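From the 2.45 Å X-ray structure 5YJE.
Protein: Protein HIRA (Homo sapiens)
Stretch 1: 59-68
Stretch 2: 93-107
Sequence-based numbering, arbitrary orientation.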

ATOM      1  N   SER B  59     -17.256 -13.820 -28.121  1.00 87.55           N
ATOM      2  CA  SER B  59     -16.097 -13.863 -29.009  1.00 87.26           C
ATOM      3  C   SER B  59     -15.757 -12.458 -29.499  1.00 85.00           C
ATOM      4  O   SER B  59     -16.632 -11.702 -29.930  1.00 80.95           O
ATOM      5  CB  SER B  59     -16.360 -14.790 -30.197  1.00 85.90           C
ATOM      6  N   MET B  60     -14.475 -12.113 -29.426  1.00 81.89           N
ATOM      7  CA  MET B  60     -14.018 -10.750 -29.637  1.00 72.82           C
ATOM      8  C   MET B  60     -12.706 -10.789 -30.403  1.00 68.25           C
ATOM      9  O   MET B  60     -11.759 -11.458 -29.982  1.00 70.68           O
ATOM     10  CB  MET B  60     -13.841 -10.038 -28.294  1.00 74.94           C
ATOM     11  CG  MET B  60     -13.672  -8.537 -28.363  1.00 76.17           C
ATOM     12  SD  MET B  60     -13.643  -7.876 -26.684  1.00 83.05           S
ATOM     13  CE  MET B  60     -15.154  -8.601 -26.044  1.00 72.25           C
ATOM     14  N   TYR B  61     -12.661 -10.086 -31.530  1.00 68.69           N
ATOM     15  CA  TYR B  61     -11.464  -9.985 -32.354  1.00 64.17           C
ATOM     16  C   TYR B  61     -10.946  -8.553 -32.302  1.00 66.86           C
ATOM     17  O   TYR B  61     -11.729  -7.597 -32.256  1.00 68.71           O
ATOM     18  CB  TYR B  61     -11.747 -10.399 -33.809  1.00 57.75           C
ATOM     19  N   ILE B  62      -9.627  -8.408 -32.312  1.00 59.26           N
ATOM     20  CA  ILE B  62      -8.962  -7.117 -32.221  1.00 52.56           C
ATOM     21  C   ILE B  62      -8.050  -6.994 -33.423  1.00 48.45           C
ATOM     22  O   ILE B  62      -7.260  -7.901 -33.690  1.00 57.28           O
ATOM     23  CB  ILE B  62      -8.154  -6.999 -30.913  1.00 60.45           C
ATOM     24  CG1 ILE B  62      -9.066  -6.632 -29.729  1.00 56.66           C
ATOM     25  CG2 ILE B  62      -6.968  -6.048 -31.083  1.00 50.75           C
ATOM     26  CD1 ILE B  62      -9.623  -5.211 -29.819  1.00 60.36           C
ATOM     27  N   GLU B  63      -8.149  -5.887 -34.147  1.00 51.74           N
ATOM     28  CA  GLU B  63      -7.273  -5.631 -35.280  1.00 49.94           C
ATOM     29  C   GLU B  63      -6.455  -4.380 -35.011  1.00 49.27           C
ATOM     30  O   GLU B  63      -6.942  -3.423 -34.413  1.00 51.12           O
ATOM     31  CB  GLU B  63      -8.052  -5.467 -36.593  1.00 45.23           C
ATOM     32  N   VAL B  64      -5.214  -4.397 -35.465  1.00 46.49           N
ATOM     33  CA  VAL B  64      -4.268  -3.323 -35.253  1.00 40.76           C
ATOM     34  C   VAL B  64      -3.583  -3.046 -36.574  1.00 41.89           C
ATOM     35  O   VAL B  64      -3.092  -3.974 -37.224  1.00 45.29           O
ATOM     36  CB  VAL B  64      -3.220  -3.682 -34.189  1.00 42.54           C
ATOM     37  CG1 VAL B  64      -2.062  -2.701 -34.272  1.00 41.64           C
ATOM     38  CG2 VAL B  64      -3.849  -3.710 -32.808  1.00 41.31           C
ATOM     39  N   GLU B  65      -3.547  -1.779 -36.979  1.00 46.62           N
ATOM     40  CA  GLU B  65      -2.786  -1.394 -38.159  1.00 44.02           C
ATOM     41  C   GLU B  65      -1.920  -0.209 -37.765  1.00 45.19           C
ATOM     42  O   GLU B  65      -2.428   0.821 -37.313  1.00 44.86           O
ATOM     43  CB  GLU B  65      -3.705  -1.085 -39.347  1.00 42.82           C
ATOM     44  N   ASN B  66      -0.617  -0.364 -37.875  1.00 43.66           N
ATOM     45  CA  ASN B  66       0.277   0.590 -37.249  1.00 48.41           C
ATOM     46  C   ASN B  66       0.754   1.617 -38.265  1.00 52.15           C
ATOM     47  O   ASN B  66       1.035   1.280 -39.420  1.00 52.96           O
ATOM     48  CB  ASN B  66       1.458  -0.126 -36.588  1.00 46.29           C
ATOM     49  CG  ASN B  66       1.085  -0.735 -35.218  1.00 45.72           C
ATOM     50  OD1 ASN B  66       0.424  -0.105 -34.403  1.00 41.80           O
ATOM     51  ND2 ASN B  66       1.510  -1.958 -34.982  1.00 39.73           N
ATOM     52  N   GLU B  67       0.825   2.873 -37.827  1.00 50.37           N
ATOM     53  CA  GLU B  67       1.307   3.979 -38.647  1.00 50.25           C
ATOM     54  C   GLU B  67       0.646   3.987 -40.026  1.00 49.32           C
ATOM     55  O   GLU B  67       1.300   3.895 -41.062  1.00 55.55           O
ATOM     56  CB  GLU B  67       2.830   3.942 -38.742  1.00 51.14           C
ATOM     57  CG  GLU B  67       3.485   4.333 -37.432  1.00 52.58           C
ATOM     58  CD  GLU B  67       4.990   4.198 -37.461  1.00 65.27           C
ATOM     59  OE1 GLU B  67       5.668   5.057 -36.851  1.00 67.14           O
ATOM     60  OE2 GLU B  67       5.491   3.236 -38.098  1.00 68.10           O
ATOM     61  N   VAL B  68      -0.686   4.101 -40.018  1.00 49.00           N
ATOM     62  CA  VAL B  68      -1.453   4.099 -41.257  1.00 51.61           C
ATOM     63  C   VAL B  68      -1.733   5.495 -41.818  1.00 60.37           C
ATOM     64  O   VAL B  68      -2.128   5.613 -42.990  1.00 62.79           O
ATOM     65  CB  VAL B  68      -2.793   3.372 -41.067  1.00 55.32           C
ATOM     66  CG1 VAL B  68      -2.548   1.936 -40.648  1.00 49.61           C
ATOM     67  CG2 VAL B  68      -3.645   4.075 -40.029  1.00 51.36           C
ATOM     68  N   THR B  93      -1.150   7.215 -30.818  1.00 43.24           N
ATOM     69  CA  THR B  93      -0.046   7.966 -31.404  1.00 39.35           C
ATOM     70  C   THR B  93       1.272   7.208 -31.376  1.00 43.21           C
ATOM     71  O   THR B  93       2.314   7.812 -31.643  1.00 47.07           O
ATOM     72  CB  THR B  93       0.123   9.333 -30.700  1.00 42.49           C
ATOM     73  OG1 THR B  93       0.366   9.150 -29.298  1.00 47.69           O
ATOM     74  CG2 THR B  93      -1.121  10.192 -30.879  1.00 37.77           C
ATOM     75  N   SER B  94       1.266   5.912 -31.039  1.00 40.64           N
ATOM     76  CA  SER B  94       2.463   5.086 -31.154  1.00 44.80           C
ATOM     77  C   SER B  94       2.067   3.686 -31.599  1.00 44.70           C
ATOM     78  O   SER B  94       0.899   3.292 -31.521  1.00 45.26           O
ATOM     79  CB  SER B  94       3.279   5.030 -29.845  1.00 43.13           C
ATOM     80  OG  SER B  94       2.466   4.687 -28.755  1.00 48.37           O
ATOM     81  N   ARG B  95       3.056   2.941 -32.093  1.00 45.65           N
ATOM     82  CA  ARG B  95       2.790   1.595 -32.593  1.00 46.11           C
ATOM     83  C   ARG B  95       2.297   0.674 -31.478  1.00 42.13           C
ATOM     84  O   ARG B  95       2.868   0.631 -30.386  1.00 41.29           O
ATOM     85  CB  ARG B  95       4.044   1.013 -33.243  1.00 49.83           C
ATOM     86  CG  ARG B  95       4.643   1.940 -34.270  1.00 58.58           C
ATOM     87  CD  ARG B  95       5.022   1.230 -35.562  1.00 61.64           C
ATOM     88  NE  ARG B  95       6.234   0.416 -35.478  1.00 66.31           N
ATOM     89  CZ  ARG B  95       7.454   0.908 -35.293  1.00 64.90           C
ATOM     90  NH1 ARG B  95       8.502   0.094 -35.259  1.00 66.81           N
ATOM     91  NH2 ARG B  95       7.628   2.211 -35.119  1.00 68.22           N
ATOM     92  N   ILE B  96       1.223  -0.050 -31.761  1.00 38.97           N
ATOM     93  CA  ILE B  96       0.707  -1.067 -30.854  1.00 42.37           C
ATOM     94  C   ILE B  96       1.497  -2.362 -31.039  1.00 42.93           C
ATOM     95  O   ILE B  96       1.575  -2.903 -32.148  1.00 43.77           O
ATOM     96  CB  ILE B  96      -0.793  -1.292 -31.083  1.00 37.92           C
ATOM     97  CG1 ILE B  96      -1.546   0.019 -30.827  1.00 40.99           C
ATOM     98  CG2 ILE B  96      -1.307  -2.421 -30.171  1.00 38.93           C
ATOM     99  CD1 ILE B  96      -2.925   0.092 -31.460  1.00 41.15           C
ATOM    100  N   LEU B  97       2.087  -2.853 -29.944  1.00 42.58           N
ATOM    101  CA  LEU B  97       2.898  -4.066 -29.911  1.00 38.02           C
ATOM    102  C   LEU B  97       2.070  -5.294 -29.568  1.00 39.37           C
ATOM    103  O   LEU B  97       2.204  -6.334 -30.223  1.00 41.38           O
ATOM    104  CB  LEU B  97       4.038  -3.911 -28.907  1.00 42.14           C
ATOM    105  CG  LEU B  97       5.112  -2.898 -29.271  1.00 44.96           C
ATOM    106  CD1 LEU B  97       6.164  -2.709 -28.135  1.00 34.03           C
ATOM    107  CD2 LEU B  97       5.764  -3.334 -30.599  1.00 41.11           C
ATOM    108  N   THR B  98       1.207  -5.212 -28.554  1.00 38.66           N
ATOM    109  CA  THR B  98       0.334  -6.356 -28.302  1.00 35.40           C
ATOM    110  C   THR B  98      -0.963  -5.837 -27.713  1.00 37.17           C
ATOM    111  O   THR B  98      -1.121  -4.643 -27.471  1.00 38.64           O
ATOM    112  CB  THR B  98       0.996  -7.430 -27.392  1.00 41.55           C
ATOM    113  OG1 THR B  98       0.102  -8.536 -27.228  1.00 40.98           O
ATOM    114  CG2 THR B  98       1.333  -6.909 -25.980  1.00 35.39           C
ATOM    115  N   ALA B  99      -1.887  -6.753 -27.451  1.00 38.92           N
ATOM    116  CA  ALA B  99      -3.210  -6.356 -27.005  1.00 42.26           C
ATOM    117  C   ALA B  99      -3.858  -7.514 -26.261  1.00 39.64           C
ATOM    118  O   ALA B  99      -3.472  -8.670 -26.426  1.00 42.93           O
ATOM    119  CB  ALA B  99      -4.077  -5.908 -28.192  1.00 37.02           C
ATOM    120  N   ALA B 100      -4.847  -7.186 -25.429  1.00 42.48           N
ATOM    121  CA  ALA B 100      -5.654  -8.189 -24.736  1.00 41.07           C
ATOM    122  C   ALA B 100      -7.018  -7.571 -24.463  1.00 44.03           C
ATOM    123  O   ALA B 100      -7.218  -6.370 -24.652  1.00 48.52           O
ATOM    124  CB  ALA B 100      -4.978  -8.672 -23.443  1.00 39.90           C
ATOM    125  N   GLY B 101      -7.965  -8.392 -24.030  1.00 48.02           N
ATOM    126  CA  GLY B 101      -9.312  -7.899 -23.823  1.00 46.34           C
ATOM    127  C   GLY B 101     -10.192  -8.917 -23.133  1.00 53.88           C
ATOM    128  O   GLY B 101      -9.935 -10.124 -23.169  1.00 48.01           O
ATOM    129  N   SER B 102     -11.247  -8.403 -22.507  1.00 53.52           N
ATOM    130  CA  SER B 102     -12.216  -9.232 -21.808  1.00 50.93           C
ATOM    131  C   SER B 102     -13.617  -8.788 -22.201  1.00 55.81           C
ATOM    132  O   SER B 102     -13.790  -8.022 -23.151  1.00 44.10           O
ATOM    133  CB  SER B 102     -12.028  -9.131 -20.293  1.00 50.71           C
ATOM    134  OG  SER B 102     -12.280  -7.806 -19.834  1.00 55.31           O
ATOM    135  N   CYS B 103     -14.629  -9.253 -21.473  1.00 57.60           N
ATOM    136  CA  CYS B 103     -15.966  -8.711 -21.678  1.00 59.00           C
ATOM    137  C   CYS B 103     -16.069  -7.247 -21.273  1.00 61.20           C
ATOM    138  O   CYS B 103     -17.049  -6.589 -21.633  1.00 70.85           O
ATOM    139  CB  CYS B 103     -16.978  -9.529 -20.886  1.00 61.66           C
ATOM    140  SG  CYS B 103     -16.617  -9.548 -19.090  1.00 82.16           S
ATOM    141  N   ASP B 104     -15.093  -6.719 -20.544  1.00 54.22           N
ATOM    142  CA  ASP B 104     -15.194  -5.393 -19.960  1.00 52.42           C
ATOM    143  C   ASP B 104     -14.216  -4.400 -20.547  1.00 52.80           C
ATOM    144  O   ASP B 104     -14.551  -3.225 -20.681  1.00 52.59           O
ATOM    145  CB  ASP B 104     -14.964  -5.460 -18.453  1.00 55.31           C
ATOM    146  CG  ASP B 104     -16.091  -6.131 -17.732  1.00 59.10           C
ATOM    147  OD1 ASP B 104     -17.216  -6.149 -18.274  1.00 70.24           O
ATOM    148  OD2 ASP B 104     -15.849  -6.641 -16.626  1.00 64.33           O
ATOM    149  N   VAL B 105     -13.001  -4.829 -20.888  1.00 51.88           N
ATOM    150  CA  VAL B 105     -11.979  -3.899 -21.336  1.00 47.53           C
ATOM    151  C   VAL B 105     -11.263  -4.467 -22.546  1.00 45.57           C
ATOM    152  O   VAL B 105     -11.305  -5.660 -22.830  1.00 45.40           O
ATOM    153  CB  VAL B 105     -10.939  -3.559 -20.241  1.00 47.70           C
ATOM    154  CG1 VAL B 105     -11.606  -3.301 -18.897  1.00 45.55           C
ATOM    155  CG2 VAL B 105      -9.917  -4.643 -20.142  1.00 45.77           C
ATOM    156  N   VAL B 106     -10.605  -3.572 -23.263  1.00 49.26           N
ATOM    157  CA  VAL B 106      -9.618  -3.911 -24.272  1.00 45.80           C
ATOM    158  C   VAL B 106      -8.412  -3.062 -23.940  1.00 44.42           C
ATOM    159  O   VAL B 106      -8.550  -1.859 -23.716  1.00 44.59           O
ATOM    160  CB  VAL B 106     -10.118  -3.605 -25.702  1.00 46.91           C
ATOM    161  CG1 VAL B 106      -8.980  -3.709 -26.692  1.00 43.88           C
ATOM    162  CG2 VAL B 106     -11.262  -4.515 -26.092  1.00 45.14           C
ATOM    163  N   CYS B 107      -7.239  -3.655 -23.890  1.00 43.35           N
ATOM    164  CA  CYS B 107      -6.073  -2.841 -23.610  1.00 42.01           C
ATOM    165  C   CYS B 107      -4.993  -3.156 -24.618  1.00 40.79           C
ATOM    166  O   CYS B 107      -4.955  -4.248 -25.189  1.00 44.36           O
ATOM    167  CB  CYS B 107      -5.564  -3.053 -22.185  1.00 45.87           C
ATOM    168  SG  CYS B 107      -5.405  -4.758 -21.828  1.00 61.78           S
TER

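The strand formed by residues 60-66 runs nearly antiparallel to strand 96-101, at 172°, but the two axes come no closer than 8.1 Å. That spacing is too wide for backbone pairing, and no backbone-to-backbone hydrogen bond links the two stretches; each contact involves at least one side chain, and together they bury 509 Å² in total. The gap narrows toward one end: the CA atoms of Ile62 and Ala99 are 7.8 Å apart, those of Asn66 and Arg95 only 5.4 Å. Stretch 2 itself folds back as a hairpin, with Ala100 N hydrogen-bonded to Cys107 O (2.9 Å) and Cys107 N to Ala100 O (2.8 Å), which brings Val106 alongside strand 96-101 and into the contact.

Apolar packing fills the wider part. Alternation along the first strand directs Met60, Ile62 and Val64 toward stretch 2. Ile62 spans both arms of the hairpin: its CG2 lies 4.1 Å from Ala99 CB, while its CD1 reaches Val106 CG1 at 3.5 Å. Val64 CG1 packs against Ile96 CB at 3.7 Å. The Met60 side chain, t at chi1 and chi2 and turned at chi3 (m), passes Val106, SD to CG2 4.2 Å, and brings its CE within 3.3 Å of Ser102 O at the turn.

Polar contacts take over where the backbones converge. The Asn66 carboxamide acts as a surrogate peptide group: its OD1 accepts a hydrogen bond from Ile96 N (2.8 Å), and its ND2 donates one to Ile96 O (3.0 Å). Both main-chain polar groups of a single residue are thus satisfied by one side chain.

Beyond it, Glu67 and Arg95 form a long salt bridge, with Glu67 OE2 3.8 Å from Arg95 NH2. The oxygen sits well out of the guanidinium plane and no N-H points at it, so the attraction is one of charge alone. The same OE2 approaches Arg95 CD at 3.3 Å.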